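Local coordinates for protein RNA-directed RNA polymerase (Infectious pancreatic necrosis virus, PDB 3ZED) that probably copies the viral RNA genome as an RNA-dependent RNA polymerase, found both free and covalently linked to the genomic RNA, at residues B[199-202]-B[203-206]; B[478-481]-B[482-485]. All coordinates share one frame; numbering follows the deposited sequence.

Contact 1 of 2, residues B[199-202]-B[203-206]; sequences KLLE and QTLP. With K (potassium ion), chain L.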
loop_
_atom_site.group_PDB
_atom_site.type_symbol
_atom_site.label_atom_id
_atom_site.label_comp_id
_atom_site.label_asym_id
_atom_site.label_seq_id
_atom_site.Cartn_x
_atom_site.Cartn_y
_atom_site.Cartn_z
ATOM N N LYS B 199 -6.631 -17.209 12.187
ATOM C CA LYS B 199 -5.771 -18.397 12.221
ATOM C C LYS B 199 -4.974 -18.523 10.906
ATOM O O LYS B 199 -3.826 -18.962 10.936
ATOM C CB LYS B 199 -6.594 -19.675 12.489
ATOM C CG LYS B 199 -7.232 -19.758 13.885
ATOM C CD LYS B 199 -6.245 -19.654 15.066
ATOM C CE LYS B 199 -5.364 -20.871 15.213
ATOM N NZ LYS B 199 -4.414 -20.731 16.339
ATOM N N LEU B 200 -5.570 -18.116 9.764
ATOM C CA LEU B 200 -4.881 -18.143 8.474
ATOM C C LEU B 200 -3.843 -17.026 8.448
ATOM O O LEU B 200 -2.693 -17.267 8.088
ATOM C CB LEU B 200 -5.857 -17.997 7.295
ATOM C CG LEU B 200 -6.868 -19.119 7.045
ATOM C CD1 LEU B 200 -7.950 -18.654 6.092
ATOM C CD2 LEU B 200 -6.197 -20.385 6.496
ATOM N N LEU B 201 -4.235 -15.815 8.905
ATOM C CA LEU B 201 -3.364 -14.641 8.957
ATOM C C LEU B 201 -2.217 -14.841 9.924
ATOM O O LEU B 201 -1.177 -14.240 9.730
ATOM C CB LEU B 201 -4.147 -13.364 9.301
ATOM C CG LEU B 201 -5.112 -12.870 8.225
ATOM C CD1 LEU B 201 -6.137 -11.926 8.804
ATOM C CD2 LEU B 201 -4.349 -12.253 7.022
ATOM N N GLU B 202 -2.365 -15.712 10.935
ATOM C CA GLU B 202 -1.247 -15.995 11.852
ATOM C C GLU B 202 -0.078 -16.603 11.066
ATOM O O GLU B 202 1.082 -16.393 11.417
ATOM C CB GLU B 202 -1.685 -16.941 12.962
ATOM C CG GLU B 202 -2.453 -16.267 14.089
ATOM C CD GLU B 202 -2.933 -17.202 15.188
ATOM O OE1 GLU B 202 -2.761 -18.435 15.050
ATOM O OE2 GLU B 202 -3.459 -16.697 16.205
ATOM N N GLN B 203 -0.403 -17.306 9.966
ATOM C CA GLN B 203 0.541 -17.957 9.068
ATOM C C GLN B 203 0.968 -17.055 7.887
ATOM O O GLN B 203 2.172 -16.972 7.613
ATOM C CB GLN B 203 -0.040 -19.281 8.517
ATOM C CG GLN B 203 -0.507 -20.294 9.577
ATOM C CD GLN B 203 0.528 -20.549 10.654
ATOM O OE1 GLN B 203 1.734 -20.698 10.378
ATOM N NE2 GLN B 203 0.077 -20.588 11.910
ATOM N N THR B 204 -0.004 -16.434 7.159
ATOM C CA THR B 204 0.256 -15.624 5.947
ATOM C C THR B 204 0.679 -14.195 6.280
ATOM O O THR B 204 1.330 -13.551 5.455
ATOM C CB THR B 204 -0.967 -15.618 5.041
ATOM O OG1 THR B 204 -1.999 -14.865 5.692
ATOM C CG2 THR B 204 -1.468 -17.032 4.725
ATOM N N LEU B 205 0.301 -13.690 7.456
ATOM C CA LEU B 205 0.713 -12.355 7.903
ATOM C C LEU B 205 1.068 -12.397 9.397
ATOM O O LEU B 205 0.328 -11.850 10.218
ATOM C CB LEU B 205 -0.334 -11.264 7.595
ATOM C CG LEU B 205 0.149 -9.813 7.738
ATOM C CD1 LEU B 205 0.881 -9.332 6.501
ATOM C CD2 LEU B 205 -0.994 -8.910 8.006
ATOM N N PRO B 206 2.193 -13.056 9.786
ATOM C CA PRO B 206 2.560 -13.090 11.216
ATOM C C PRO B 206 2.868 -11.689 11.739
ATOM O O PRO B 206 3.542 -10.896 11.058
ATOM C CB PRO B 206 3.808 -13.974 11.240
ATOM C CG PRO B 206 4.375 -13.903 9.854
ATOM C CD PRO B 206 3.175 -13.795 8.963
HETATM K K K L . 3.710 -21.718 11.990
HETATM O O HOH W 1 -2.517 -20.282 12.877
HETATM O O HOH W 2 6.287 -21.222 11.165
#
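Leu200 and Leu201 meet Gln203, Thr204 and Leu205 in a local contact at the C-terminal end of helix 194-204, where the last turn runs out into a loop. Two backbone donors converge on Leu200 O: Thr204 N at 3.0 Å, lying in the carbonyl plane, and Gln203 N, which comes from above that plane. Leu205 is the first residue to leave helical phi/psi, yet Leu205 N still bonds to Leu201 O (2.8 Å). Beside that bond, Leu201 CD2 lies 4.2 Å from Leu205 CB, the two side chains pointing the same way.

On the polar side, Lys199 NZ meets Glu202 OE1 at 3.1 Å on its syn side in a salt bridge. Ser701 OG hydrogen-bonds to both, and Arg425 forms a second salt bridge with Glu202 OE2. One water donates to Lys199 O and Glu202 OE1 and accepts from Gln203 NE2. The bend in Gln203 at chi2 (-50°) lays its amide along the flank of the last turn, with NE2 facing the water and OE1 binding a potassium ion at 2.8 Å. Thr698, Ser701, Pro702 and Lys704 also bind this ion, tying the helix end to a segment distant in sequence. Around this turn, Leu200 packs on helices 476-493 and 706-714, and Leu201 on helix 412-426.

Contact 2 of 2, residues B[478-481]-B[482-485]; sequences LNNH and LMST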
loop_
_atom_site.group_PDB
_atom_site.type_symbol
_atom_site.label_atom_id
_atom_site.label_comp_id
_atom_site.label_asym_id
_atom_site.label_seq_id
_atom_site.Cartn_x
_atom_site.Cartn_y
_atom_site.Cartn_z
ATOM N N LEU B 478 -2.867 -4.302 3.777
ATOM C CA LEU B 478 -3.435 -5.267 4.725
ATOM C C LEU B 478 -4.704 -5.930 4.201
ATOM O O LEU B 478 -4.818 -7.151 4.254
ATOM C CB LEU B 478 -3.706 -4.608 6.105
ATOM C CG LEU B 478 -2.473 -4.170 6.896
ATOM C CD1 LEU B 478 -2.851 -3.342 8.100
ATOM C CD2 LEU B 478 -1.632 -5.358 7.308
ATOM N N ASN B 479 -5.636 -5.137 3.670
ATOM C CA ASN B 479 -6.893 -5.657 3.121
ATOM C C ASN B 479 -6.643 -6.504 1.866
ATOM O O ASN B 479 -7.261 -7.541 1.720
ATOM C CB ASN B 479 -7.869 -4.517 2.821
ATOM C CG ASN B 479 -8.328 -3.756 4.032
ATOM O OD1 ASN B 479 -8.312 -4.262 5.150
ATOM N ND2 ASN B 479 -8.785 -2.529 3.826
ATOM N N ASN B 480 -5.727 -6.084 0.990
ATOM C CA ASN B 480 -5.379 -6.858 -0.207
ATOM C C ASN B 480 -4.698 -8.172 0.182
ATOM O O ASN B 480 -5.005 -9.214 -0.395
ATOM C CB ASN B 480 -4.472 -6.039 -1.132
ATOM C CG ASN B 480 -5.204 -5.037 -2.002
ATOM O OD1 ASN B 480 -6.423 -5.028 -2.101
ATOM N ND2 ASN B 480 -4.471 -4.158 -2.643
ATOM N N HIS B 481 -3.802 -8.131 1.206
ATOM C CA HIS B 481 -3.096 -9.320 1.700
ATOM C C HIS B 481 -4.088 -10.350 2.274
ATOM O O HIS B 481 -3.905 -11.553 2.072
ATOM C CB HIS B 481 -2.041 -8.914 2.743
ATOM C CG HIS B 481 -0.988 -9.958 2.995
ATOM N ND1 HIS B 481 0.234 -9.932 2.328
ATOM C CD2 HIS B 481 -0.989 -10.997 3.865
ATOM C CE1 HIS B 481 0.936 -10.939 2.827
ATOM N NE2 HIS B 481 0.231 -11.627 3.734
ATOM N N LEU B 482 -5.150 -9.878 2.956
ATOM C CA LEU B 482 -6.191 -10.756 3.495
ATOM C C LEU B 482 -6.973 -11.447 2.339
ATOM O O LEU B 482 -7.240 -12.655 2.403
ATOM C CB LEU B 482 -7.124 -9.974 4.432
ATOM C CG LEU B 482 -8.457 -10.631 4.888
ATOM C CD1 LEU B 482 -8.247 -12.047 5.408
ATOM C CD2 LEU B 482 -9.018 -9.866 6.031
ATOM N N MET B 483 -7.313 -10.694 1.294
ATOM C CA MET B 483 -8.019 -11.247 0.128
ATOM C C MET B 483 -7.181 -12.328 -0.561
ATOM O O MET B 483 -7.717 -13.395 -0.863
ATOM C CB MET B 483 -8.443 -10.153 -0.840
ATOM C CG MET B 483 -9.549 -9.288 -0.267
ATOM S SD MET B 483 -10.277 -8.159 -1.468
ATOM C CE MET B 483 -8.941 -6.992 -1.689
ATOM N N SER B 484 -5.859 -12.100 -0.712
ATOM C CA SER B 484 -4.962 -13.108 -1.299
ATOM C C SER B 484 -4.864 -14.338 -0.403
ATOM O O SER B 484 -4.810 -15.450 -0.920
ATOM C CB SER B 484 -3.575 -12.527 -1.541
ATOM O OG SER B 484 -3.637 -11.541 -2.553
ATOM N N THR B 485 -4.896 -14.140 0.929
ATOM C CA THR B 485 -4.886 -15.212 1.944
ATOM C C THR B 485 -6.104 -16.147 1.744
ATOM O O THR B 485 -5.961 -17.370 1.828
ATOM C CB THR B 485 -4.839 -14.589 3.355
ATOM O OG1 THR B 485 -3.546 -14.013 3.527
ATOM C CG2 THR B 485 -5.119 -15.598 4.471
#
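His481 and Thr485, one helical turn apart, cross at an angle near the middle of helix 476-493, probably the motif B helix of the polymerase palm. The imidazole stands with CG anti to its own backbone nitrogen (chi1 -162°), and CD2 is its nearest ring atom to Thr485 OG1, 4.0 Å away. That hydroxyl approaches the ring obliquely and donates instead to the backbone, with Thr485 OG1 2.9 Å from His481 O, a side-chain hydroxyl to i-4 carbonyl bond within a helix. Because OG1 lies beside its own nitrogen (chi1 -70°), it folds back to the preceding turn. Thr485 N also bonds to His481 O, at 3.0 Å, the two donors arriving from opposite faces of the carbonyl plane.

A second crossing joins Asn480 to Met483. The methionine bends at chi3 (-71°), leaving Met483 CE 3.2 Å from Asn480 OD1, a close methyl-to-oxygen packing contact; OD1 also takes a weak hydrogen bond from Gln469 NE2. Backbone bonds such as Ser484 N to Asn480 O (3.0 Å) keep the turns regular.

Both ring nitrogens of His481 are engaged, NE2 by Thr204 and ND1 by Ala387 N, which should fix the imidazole's rotation. Ser484 OG bonds to Ala387 O, Asn479 ND2 to Gln469, and Thr485 OG1 to Thr204. The two bonds to Ala387 thus brace the start of the turn between strands 382-386 and 389-394, probably motif C, which precedes motif B in the permuted birnavirus palm.

How the contacts relate
Contacts 1 and 2 are both buried in the palm region, with about 11 Å between their centres; the centre of contact 2 is about 11 Å from the centre of the chain, that of contact 1 about 19 Å. They touch directly: Thr204 OG1 and Thr485 OG1 are 2.8 Å apart, a probable hydrogen bond, as is Thr204 O to His481 NE2 at 2.8 Å. Leu205 packs against the imidazole, CD1 3.6 Å from His481 CD2. Their chemistry follows position: the C-terminal end of helix 194-204 draws on ions and water, whereas 478-485, inside a continuous helix, draws on hydroxyl, amide and imidazole groups and no salt bridge. Helix 412-426 packs against both.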